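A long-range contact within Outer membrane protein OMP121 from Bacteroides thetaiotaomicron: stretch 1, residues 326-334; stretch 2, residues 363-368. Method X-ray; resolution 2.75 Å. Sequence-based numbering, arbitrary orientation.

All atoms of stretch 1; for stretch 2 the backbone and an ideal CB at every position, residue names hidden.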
# COMPACT_ATOMS: atom_id res chain seq x y z
N GLN B 326 0.54 -23.76 -2.86
CA GLN B 326 1.58 -24.66 -2.40
C GLN B 326 2.18 -24.26 -1.07
O GLN B 326 3.03 -24.99 -0.55
CB GLN B 326 2.68 -24.77 -3.44
CG GLN B 326 3.20 -23.47 -3.95
CD GLN B 326 4.13 -23.67 -5.12
OE1 GLN B 326 4.52 -24.78 -5.40
NE2 GLN B 326 4.47 -22.59 -5.81
N GLY B 327 1.77 -23.14 -0.50
CA GLY B 327 2.36 -22.66 0.73
C GLY B 327 1.51 -22.99 1.94
O GLY B 327 1.01 -24.11 2.08
N LEU B 328 1.37 -22.02 2.83
CA LEU B 328 0.58 -22.22 4.04
C LEU B 328 -0.90 -21.99 3.72
O LEU B 328 -1.52 -21.01 4.13
CB LEU B 328 1.05 -21.29 5.14
CG LEU B 328 2.46 -21.54 5.62
CD1 LEU B 328 2.73 -20.53 6.67
CD2 LEU B 328 2.52 -22.91 6.19
N SER B 329 -1.45 -22.92 2.96
CA SER B 329 -2.87 -22.93 2.65
C SER B 329 -3.51 -24.14 3.29
O SER B 329 -2.83 -25.03 3.80
CB SER B 329 -3.08 -22.94 1.14
OG SER B 329 -3.21 -24.27 0.71
N MET B 330 -4.84 -24.18 3.24
CA MET B 330 -5.60 -25.17 4.00
C MET B 330 -5.48 -26.55 3.40
O MET B 330 -5.14 -27.51 4.09
CB MET B 330 -7.06 -24.74 4.07
CG MET B 330 -8.01 -25.72 4.76
SD MET B 330 -8.74 -26.92 3.68
CE MET B 330 -9.24 -25.89 2.33
N LEU B 331 -5.77 -26.68 2.11
CA LEU B 331 -5.81 -28.00 1.49
C LEU B 331 -4.43 -28.58 1.34
O LEU B 331 -4.22 -29.77 1.61
CB LEU B 331 -6.50 -27.93 0.13
CG LEU B 331 -6.83 -29.28 -0.49
CD1 LEU B 331 -7.81 -30.03 0.38
CD2 LEU B 331 -7.40 -29.08 -1.85
N ASN B 332 -3.47 -27.77 0.91
CA ASN B 332 -2.08 -28.22 0.85
C ASN B 332 -1.60 -28.67 2.21
O ASN B 332 -0.85 -29.64 2.32
CB ASN B 332 -1.19 -27.11 0.33
CG ASN B 332 0.26 -27.52 0.30
OD1 ASN B 332 0.59 -28.62 -0.09
ND2 ASN B 332 1.13 -26.63 0.75
N SER B 333 -2.01 -27.98 3.26
CA SER B 333 -1.65 -28.40 4.60
C SER B 333 -2.39 -29.67 4.99
O SER B 333 -1.89 -30.45 5.81
CB SER B 333 -1.95 -27.28 5.58
OG SER B 333 -1.10 -27.33 6.70
N LEU B 334 -3.56 -29.90 4.39
CA LEU B 334 -4.44 -30.98 4.79
C LEU B 334 -4.03 -32.30 4.16
O LEU B 334 -3.98 -33.33 4.84
CB LEU B 334 -5.87 -30.63 4.42
CG LEU B 334 -7.02 -31.53 4.79
CD1 LEU B 334 -7.41 -31.24 6.20
CD2 LEU B 334 -8.14 -31.25 3.85
N UNK B 363 6.89 -29.06 8.37
CA UNK B 363 7.44 -29.16 7.03
C UNK B 363 6.56 -28.40 6.04
O UNK B 363 5.83 -28.99 5.24
CB UNK B 363 7.58 -30.63 6.61
N UNK B 364 6.66 -27.08 6.07
CA UNK B 364 6.04 -26.30 5.03
C UNK B 364 4.54 -26.22 5.08
O UNK B 364 3.93 -25.79 4.11
CB UNK B 364 6.45 -26.86 3.67
N UNK B 365 3.93 -26.64 6.18
CA UNK B 365 2.49 -26.67 6.33
C UNK B 365 2.15 -26.23 7.74
O UNK B 365 3.01 -26.17 8.62
CB UNK B 365 1.93 -28.06 6.03
N UNK B 366 0.87 -25.96 7.97
CA UNK B 366 0.37 -25.46 9.24
C UNK B 366 -0.96 -26.11 9.57
O UNK B 366 -1.61 -26.71 8.72
CB UNK B 366 0.23 -23.94 9.21
N UNK B 367 -1.36 -25.96 10.82
CA UNK B 367 -2.63 -26.49 11.30
C UNK B 367 -3.77 -25.94 10.46
O UNK B 367 -3.99 -24.73 10.46
CB UNK B 367 -2.84 -26.15 12.78
N UNK B 368 -4.53 -26.79 9.77
CA UNK B 368 -5.54 -26.27 8.83
C UNK B 368 -6.59 -25.44 9.50
O UNK B 368 -7.14 -24.53 8.88
CB UNK B 368 -6.22 -27.42 8.09

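Stretch 1 leads from an irregular segment into a helix that begins at Met330, and stretch 2 runs past it without regular secondary structure. At position 363 the ideal CB has no atom of stretch 1 within 5.5 Å, so this contact sets no requirement and almost any side chain would fit. The residue is Tyr363, whose hydroxyl is hydrogen-bonded elsewhere in the structure.

Position 364 is decided more by its backbone than by its neighbours. A phi of 72° and a psi of 13° favour glycine, with asparagine or aspartate as less comfortable alternatives; an ideal CB would meet nothing of stretch 1 within 5.5 Å. The residue is Gly364, and its contacts come from the main chain, its O lying 3.8 Å from CD2 of Leu328.

Position 365 has an extended backbone (phi -141°, psi 168°), and its CB points sideways to stretch 1. The ideal CB is tight against Ser333, 3.2 Å from OG. A compact side chain is the natural choice: alanine, serine, threonine or valine, the branched ones being at ease in an extended conformation. Valine is found, and CG1 of Val365 packs 3.9 Å from O of Asn332, near the first turn of the helix.

At position 366 the chain is again extended, and the ideal CB lies 3.9 Å from CD2 of Leu328. That methyl group invites an apolar partner, so leucine, isoleucine, methionine or valine would suit. The residue is methionine: CG of Met366 meets CD2 of Leu328 at 3.6 Å, while the end of its side chain leads away. The backbone contributes independently of side-chain identity, since N of Met366 donates a hydrogen bond to OG of Ser333 (2.7 Å, 140°), although crowding around that OG in the model makes its place less certain.

The CB at position 367 points away from stretch 1, which therefore leaves the choice open. Asn367 occupies an N-cap position, and its side chain caps a backbone N just beyond the stretch.

Position 368 follows that cap, and phi/psi of -62°/-31° is helical and compatible with proline. Its ideal CB is 4.1 Å from O of Met330 and 4.4 Å from CD1 of Leu334, so a small or medium apolar group, such as alanine, valine or proline, would fit. Pro368 fills the place: its CG lies 4.2 Å from CD1 of Leu334, and its CB 4.4 Å from CG of Met330.

Stretch 2 (363-368) YGVMNP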
# COMPACT_ATOMS: atom_id res chain seq x y z
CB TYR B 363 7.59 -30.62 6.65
CG TYR B 363 8.62 -31.39 7.46
CD1 TYR B 363 9.90 -30.91 7.62
CD2 TYR B 363 8.29 -32.59 8.06
CE1 TYR B 363 10.83 -31.61 8.35
CE2 TYR B 363 9.22 -33.29 8.80
CZ TYR B 363 10.49 -32.79 8.94
OH TYR B 363 11.41 -33.48 9.68
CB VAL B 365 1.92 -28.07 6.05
CG1 VAL B 365 2.12 -28.46 4.61
CG2 VAL B 365 2.57 -29.07 6.97
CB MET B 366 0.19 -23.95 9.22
CG MET B 366 1.39 -23.13 9.63
SD MET B 366 0.79 -21.55 10.19
CE MET B 366 -0.01 -22.07 11.68
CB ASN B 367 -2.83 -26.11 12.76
CG ASN B 367 -4.00 -26.82 13.39
OD1 ASN B 367 -5.01 -27.07 12.75
ND2 ASN B 367 -3.87 -27.14 14.67
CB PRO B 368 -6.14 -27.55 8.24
CG PRO B 368 -5.18 -28.63 8.54
CD PRO B 368 -4.56 -28.25 9.83
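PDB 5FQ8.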